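Local coordinates for protein putative adhesin (Bacteroides thetaiotaomicron, PDB 4QDG) that binds magnesium and is probably an outer-membrane lipoprotein of the FimB/Mfa2 family that anchors pili on the bacterial surface, at residues A[256-260]-A[269-273]; A[185-189]-A[225-231]. All blocks are in the same frame, centred on the assembly; numbering follows the deposited sequence.

Interaction 1 (A[256-260]-A[269-273]); sequences LLMLK and SQEFL. With MG (magnesium ion), chain D.
Two short helices, 252-263 and 269-275, meet nearly crosswise. Over 256-260 and 269-273 their axes approach to 10.3 Å, with 109° between the N-to-C directions, and the closest CA pairs are Leu-257 with Ser-269 (6.9 Å) and Lys-260 with Phe-272 (7.1 Å). The main bump is the ring of Phe-272 (chi1 t, chi2 75°), which enters a hollow walled by Leu-256, Leu-257, Leu-259 and Lys-260. Leu-256 O comes closest, 3.3 Å from Phe-272 CE2. Lys-260 lies across one face of the ring, its CB 3.7 Å from the centroid and 9° off the normal, a CH-pi contact. At the ring edge Leu-259 CD2 lies 4.0 Å from Phe-272 CZ. Leu-257 CD2 is also 4.0 Å from Phe-272 CD2. The CA-to-CB bond of Leu-257 points sideways, but its m,t rotamer brings CD2 close to the second helix, 4.3 Å from Leu-273 CG; Leu-256 CD1 meets Leu-273 CD2, also at 4.3 Å. Beyond the ring, Lys-260, bent at chi3 (p), brings NZ to Ser-269 OG in a 2.9 Å hydrogen bond; the same ammonium also bonds to Met-267 O in the connecting loop. Leu-273 O binds magnesium at 2.2 Å, with a water at the same distance from the metal, and Asn-151 and Glu-276 complete the protein ligands. This is knob-into-hole packing of two consecutive helices, the second of which ends at a metal site.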
loop_
_atom_site.group_PDB
_atom_site.type_symbol
_atom_site.label_atom_id
_atom_site.label_comp_id
_atom_site.label_asym_id
_atom_site.label_seq_id
_atom_site.Cartn_x
_atom_site.Cartn_y
_atom_site.Cartn_z
ATOM N N LEU A 256 6.386 11.435 -7.676
ATOM C CA LEU A 256 5.589 10.358 -8.303
ATOM C C LEU A 256 4.469 10.924 -9.162
ATOM O O LEU A 256 4.129 10.343 -10.184
ATOM C CB LEU A 256 4.994 9.363 -7.278
ATOM C CG LEU A 256 5.958 8.660 -6.332
ATOM C CD1 LEU A 256 5.186 7.855 -5.314
ATOM C CD2 LEU A 256 6.942 7.788 -7.081
ATOM N N LEU A 257 3.896 12.053 -8.727
ATOM C CA LEU A 257 2.815 12.712 -9.438
ATOM C C LEU A 257 3.355 13.359 -10.728
ATOM O O LEU A 257 2.544 13.659 -11.591
ATOM C CB LEU A 257 2.083 13.737 -8.529
ATOM C CG LEU A 257 1.240 13.165 -7.356
ATOM C CD1 LEU A 257 0.685 14.292 -6.474
ATOM C CD2 LEU A 257 0.109 12.247 -7.842
HETATM N N MSE A 258 4.703 13.504 -10.900
HETATM C CA MSE A 258 5.254 14.001 -12.182
HETATM C C MSE A 258 5.082 12.898 -13.250
HETATM O O MSE A 258 4.967 13.216 -14.428
HETATM C CB MSE A 258 6.727 14.451 -12.105
HETATM C CG MSE A 258 6.983 15.642 -11.224
HETATM SE SE MSE A 258 8.927 15.761 -10.801
HETATM C CE MSE A 258 8.815 17.266 -9.403
ATOM N N LEU A 259 5.008 11.609 -12.824
ATOM C CA LEU A 259 4.731 10.525 -13.751
ATOM C C LEU A 259 3.235 10.585 -14.148
ATOM O O LEU A 259 2.905 10.417 -15.317
ATOM C CB LEU A 259 5.092 9.149 -13.148
ATOM C CG LEU A 259 4.728 7.925 -14.020
ATOM C CD1 LEU A 259 5.636 7.859 -15.234
ATOM C CD2 LEU A 259 4.858 6.637 -13.234
ATOM N N LYS A 260 2.343 10.836 -13.171
ATOM C CA LYS A 260 0.916 10.944 -13.439
ATOM C C LYS A 260 0.624 12.088 -14.413
ATOM O O LYS A 260 -0.088 11.880 -15.385
ATOM C CB LYS A 260 0.130 11.140 -12.154
ATOM C CG LYS A 260 -1.372 10.874 -12.319
ATOM C CD LYS A 260 -2.213 11.817 -11.470
ATOM C CE LYS A 260 -2.407 13.166 -12.140
ATOM N NZ LYS A 260 -3.225 14.067 -11.290
ATOM N N SER A 269 -5.193 12.278 -8.574
ATOM C CA SER A 269 -3.887 12.114 -7.918
ATOM C C SER A 269 -3.903 10.995 -6.857
ATOM O O SER A 269 -3.026 10.122 -6.885
ATOM C CB SER A 269 -3.418 13.426 -7.310
ATOM O OG SER A 269 -2.994 14.270 -8.367
ATOM N N GLN A 270 -4.912 10.989 -5.984
ATOM C CA GLN A 270 -5.063 9.966 -4.933
ATOM C C GLN A 270 -5.312 8.576 -5.535
ATOM O O GLN A 270 -4.729 7.598 -5.067
ATOM C CB GLN A 270 -6.172 10.330 -3.916
ATOM C CG GLN A 270 -6.070 9.469 -2.644
ATOM C CD GLN A 270 -4.667 9.472 -2.044
ATOM O OE1 GLN A 270 -4.121 10.518 -1.687
ATOM N NE2 GLN A 270 -4.027 8.313 -1.991
ATOM N N GLU A 271 -6.137 8.501 -6.589
ATOM C CA GLU A 271 -6.442 7.250 -7.319
ATOM C C GLU A 271 -5.174 6.622 -7.876
ATOM O O GLU A 271 -5.008 5.406 -7.792
ATOM C CB GLU A 271 -7.448 7.500 -8.449
ATOM C CG GLU A 271 -7.748 6.258 -9.282
ATOM C CD GLU A 271 -8.889 6.370 -10.276
ATOM O OE1 GLU A 271 -9.436 7.481 -10.439
ATOM O OE2 GLU A 271 -9.236 5.343 -10.898
ATOM N N PHE A 272 -4.305 7.445 -8.471
ATOM C CA PHE A 272 -2.997 7.053 -9.009
ATOM C C PHE A 272 -2.120 6.515 -7.862
ATOM O O PHE A 272 -1.518 5.434 -7.993
ATOM C CB PHE A 272 -2.334 8.277 -9.706
ATOM C CG PHE A 272 -0.910 8.073 -10.151
ATOM C CD1 PHE A 272 -0.618 7.304 -11.272
ATOM C CD2 PHE A 272 0.148 8.624 -9.427
ATOM C CE1 PHE A 272 0.710 7.095 -11.674
ATOM C CE2 PHE A 272 1.467 8.419 -9.828
ATOM C CZ PHE A 272 1.735 7.667 -10.958
ATOM N N LEU A 273 -2.078 7.247 -6.729
ATOM C CA LEU A 273 -1.275 6.813 -5.574
ATOM C C LEU A 273 -1.817 5.532 -4.939
ATOM O O LEU A 273 -1.031 4.781 -4.348
ATOM C CB LEU A 273 -1.162 7.898 -4.516
ATOM C CG LEU A 273 -0.468 9.194 -4.940
ATOM C CD1 LEU A 273 -0.748 10.293 -3.921
ATOM C CD2 LEU A 273 1.055 8.974 -5.144
HETATM MG MG MG D . -0.342 2.706 -3.926
HETATM O O HOH W 1 -1.202 1.025 -2.882
#

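Interaction 2 (A[185-189]-A[225-231]); sequences NNLLE and RLMVRDW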
loop_
_atom_site.group_PDB
_atom_site.type_symbol
_atom_site.label_atom_id
_atom_site.label_comp_id
_atom_site.label_asym_id
_atom_site.label_seq_id
_atom_site.Cartn_x
_atom_site.Cartn_y
_atom_site.Cartn_z
ATOM N N ASN A 185 -10.511 4.687 6.235
ATOM C CA ASN A 185 -9.244 4.376 5.601
ATOM C C ASN A 185 -8.358 5.643 5.384
ATOM O O ASN A 185 -7.265 5.541 4.804
ATOM C CB ASN A 185 -9.438 3.603 4.279
ATOM C CG ASN A 185 -8.250 2.785 3.922
ATOM O OD1 ASN A 185 -7.678 2.060 4.759
ATOM N ND2 ASN A 185 -7.823 2.931 2.678
ATOM N N ASN A 186 -8.799 6.813 5.881
ATOM C CA ASN A 186 -7.972 8.008 5.785
ATOM C C ASN A 186 -6.828 7.923 6.834
ATOM O O ASN A 186 -6.970 7.226 7.852
ATOM C CB ASN A 186 -8.832 9.279 6.012
ATOM C CG ASN A 186 -8.144 10.596 5.631
ATOM O OD1 ASN A 186 -7.068 10.625 5.006
ATOM N ND2 ASN A 186 -8.759 11.729 5.990
ATOM N N LEU A 187 -5.707 8.635 6.596
ATOM C CA LEU A 187 -4.606 8.628 7.556
ATOM C C LEU A 187 -4.874 9.586 8.690
ATOM O O LEU A 187 -5.453 10.652 8.480
ATOM C CB LEU A 187 -3.250 8.989 6.900
ATOM C CG LEU A 187 -2.749 8.041 5.818
ATOM C CD1 LEU A 187 -1.621 8.679 5.026
ATOM C CD2 LEU A 187 -2.384 6.622 6.395
ATOM N N LEU A 188 -4.434 9.200 9.896
ATOM C CA LEU A 188 -4.518 10.006 11.109
ATOM C C LEU A 188 -3.119 10.413 11.557
ATOM O O LEU A 188 -2.273 9.543 11.693
ATOM C CB LEU A 188 -5.207 9.222 12.231
ATOM C CG LEU A 188 -6.718 9.033 12.149
ATOM C CD1 LEU A 188 -7.181 8.137 13.272
ATOM C CD2 LEU A 188 -7.475 10.366 12.255
ATOM N N GLU A 189 -2.883 11.700 11.842
ATOM C CA GLU A 189 -1.570 12.192 12.294
ATOM C C GLU A 189 -1.152 11.491 13.598
ATOM O O GLU A 189 -1.881 11.539 14.585
ATOM C CB GLU A 189 -1.585 13.719 12.443
ATOM C CG GLU A 189 -0.189 14.314 12.476
ATOM C CD GLU A 189 -0.080 15.822 12.339
ATOM O OE1 GLU A 189 -1.106 16.480 12.049
ATOM O OE2 GLU A 189 1.039 16.348 12.530
ATOM N N ARG A 225 0.163 3.697 3.282
ATOM C CA ARG A 225 -0.521 4.485 2.251
ATOM C C ARG A 225 0.153 5.834 1.906
ATOM O O ARG A 225 0.532 6.629 2.782
ATOM C CB ARG A 225 -1.990 4.707 2.636
ATOM C CG ARG A 225 -2.868 5.087 1.475
ATOM C CD ARG A 225 -4.290 5.347 1.881
ATOM N NE ARG A 225 -5.111 5.755 0.734
ATOM C CZ ARG A 225 -6.369 6.175 0.832
ATOM N NH1 ARG A 225 -6.951 6.281 2.021
ATOM N NH2 ARG A 225 -7.044 6.521 -0.255
ATOM N N LEU A 226 0.278 6.067 0.599
ATOM C CA LEU A 226 0.784 7.308 0.013
ATOM C C LEU A 226 -0.415 8.216 -0.282
ATOM O O LEU A 226 -1.300 7.839 -1.058
ATOM C CB LEU A 226 1.572 7.021 -1.258
ATOM C CG LEU A 226 2.872 6.222 -1.087
ATOM C CD1 LEU A 226 3.466 5.859 -2.478
ATOM C CD2 LEU A 226 3.868 6.998 -0.183
HETATM N N MSE A 227 -0.511 9.357 0.420
HETATM C CA MSE A 227 -1.610 10.302 0.265
HETATM C C MSE A 227 -1.149 11.733 0.107
HETATM O O MSE A 227 -0.239 12.164 0.802
HETATM C CB MSE A 227 -2.558 10.271 1.490
HETATM C CG MSE A 227 -3.277 8.956 1.678
HETATM SE SE MSE A 227 -4.829 9.105 2.843
HETATM C CE MSE A 227 -6.186 9.914 1.542
ATOM N N VAL A 228 -1.851 12.500 -0.731
ATOM C CA VAL A 228 -1.672 13.953 -0.812
ATOM C C VAL A 228 -2.499 14.536 0.353
ATOM O O VAL A 228 -3.707 14.305 0.415
ATOM C CB VAL A 228 -2.131 14.543 -2.178
ATOM C CG1 VAL A 228 -2.103 16.069 -2.143
ATOM C CG2 VAL A 228 -1.288 14.019 -3.330
ATOM N N ARG A 229 -1.871 15.233 1.277
ATOM C CA ARG A 229 -2.577 15.904 2.384
ATOM C C ARG A 229 -1.788 17.128 2.784
ATOM O O ARG A 229 -0.596 17.189 2.501
ATOM C CB ARG A 229 -2.850 14.984 3.584
ATOM C CG ARG A 229 -1.592 14.451 4.236
ATOM C CD ARG A 229 -1.808 13.008 4.584
ATOM N NE ARG A 229 -0.721 12.455 5.399
ATOM C CZ ARG A 229 0.314 11.779 4.915
ATOM N NH1 ARG A 229 0.472 11.637 3.608
ATOM N NH2 ARG A 229 1.203 11.243 5.733
ATOM N N ASP A 230 -2.437 18.113 3.410
ATOM C CA ASP A 230 -1.723 19.346 3.727
ATOM C C ASP A 230 -0.922 19.246 5.051
ATOM O O ASP A 230 -0.118 20.134 5.295
ATOM C CB ASP A 230 -2.644 20.603 3.678
ATOM C CG ASP A 230 -3.913 20.591 4.508
ATOM O OD1 ASP A 230 -3.935 19.914 5.567
ATOM O OD2 ASP A 230 -4.877 21.307 4.133
ATOM N N TRP A 231 -1.074 18.154 5.842
ATOM C CA TRP A 231 -0.366 18.029 7.127
ATOM C C TRP A 231 0.932 17.200 7.074
ATOM O O TRP A 231 1.699 17.237 8.029
ATOM C CB TRP A 231 -1.292 17.516 8.252
ATOM C CG TRP A 231 -2.032 16.244 7.961
ATOM C CD1 TRP A 231 -3.294 16.132 7.449
ATOM C CD2 TRP A 231 -1.609 14.913 8.288
ATOM N NE1 TRP A 231 -3.664 14.807 7.385
ATOM C CE2 TRP A 231 -2.662 14.038 7.932
ATOM C CE3 TRP A 231 -0.429 14.367 8.831
ATOM C CZ2 TRP A 231 -2.573 12.647 8.099
ATOM C CZ3 TRP A 231 -0.343 12.987 8.987
ATOM C CH2 TRP A 231 -1.405 12.144 8.620
HETATM O O HOH W 2 -6.077 13.577 8.126
#
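Neither 185-189 nor 225-231 forms a regular helix or strand, and the contact between these two loop segments combines side-chain packing with approaches to backbone atoms. Leu-187, in the m,t rotamer, is the central apolar plug. Its CD1 reaches Met-227 CG at 3.7 Å and also lies 3.7 Å from Arg-229 CZ, over one face of that guanidinium. Arg-229 takes chi1 p, and its head folds back so that NH1 donates to Met-227 O of its own segment (2.9 Å), while NH2 forms a salt bridge with Asp-176. The m and t angles at chi1 and chi2 of the selenomethionine Met-227 bring SE to 3.5 Å from Asn-186 OD1.

Arg-225 is extended, with chi1 to chi4 all near 180°, and thereby spans to the far segment: NH1 gives a weak 2.9 Å hydrogen bond to Asn-185 O, and NE is salt-bridged to Asp-274. Asn-185 has a positive phi (72°) and lays ND2 over one face of the guanidinium, 3.5 Å from Arg-225 NH1, while this amide bonds to Asn-149 on strand 140-159. The pairing thus joins connections of the beta-rich anchor-protein fold: the loop between strands 180-181 and 193-195, and that between strands 213-223 and 235-240.

At the other end Trp-231 (chi1 p, chi2 -94°) turns its indole against Leu-187 and Glu-189. Leu-187 CB is 3.9 Å from Trp-231 CZ2, and Glu-189 CB sits 4.0 Å from the six-membered ring centroid in a CH-pi contact. Water 2 donates to Leu-187 O (3.0 Å) and weakly accepts from Trp-231 NE1 (2.8 Å).

In the fold
Along the chain, interaction 2 comes first. Its segment 185-189 follows strand 180-181; the chain then runs through strands 193-195, 199-207 and 213-223 before 225-231 returns to close a loop with 35 residues in between. After strands 235-240 and 246-251, interaction 1 closes a much shorter loop, with eight residues between its helical segments. The two closures are in series, neither nesting nor crossing, yet they touch in space, with centres about 14 Å apart. Gln-270 joins them: NE2 lies 2.9 Å from Leu-226 O and OE1 3.2 Å from Val-228 N, both probable hydrogen bonds. Helix 269-275 thus ties the inter-strand loop to the magnesium site it shares with strand 140-159.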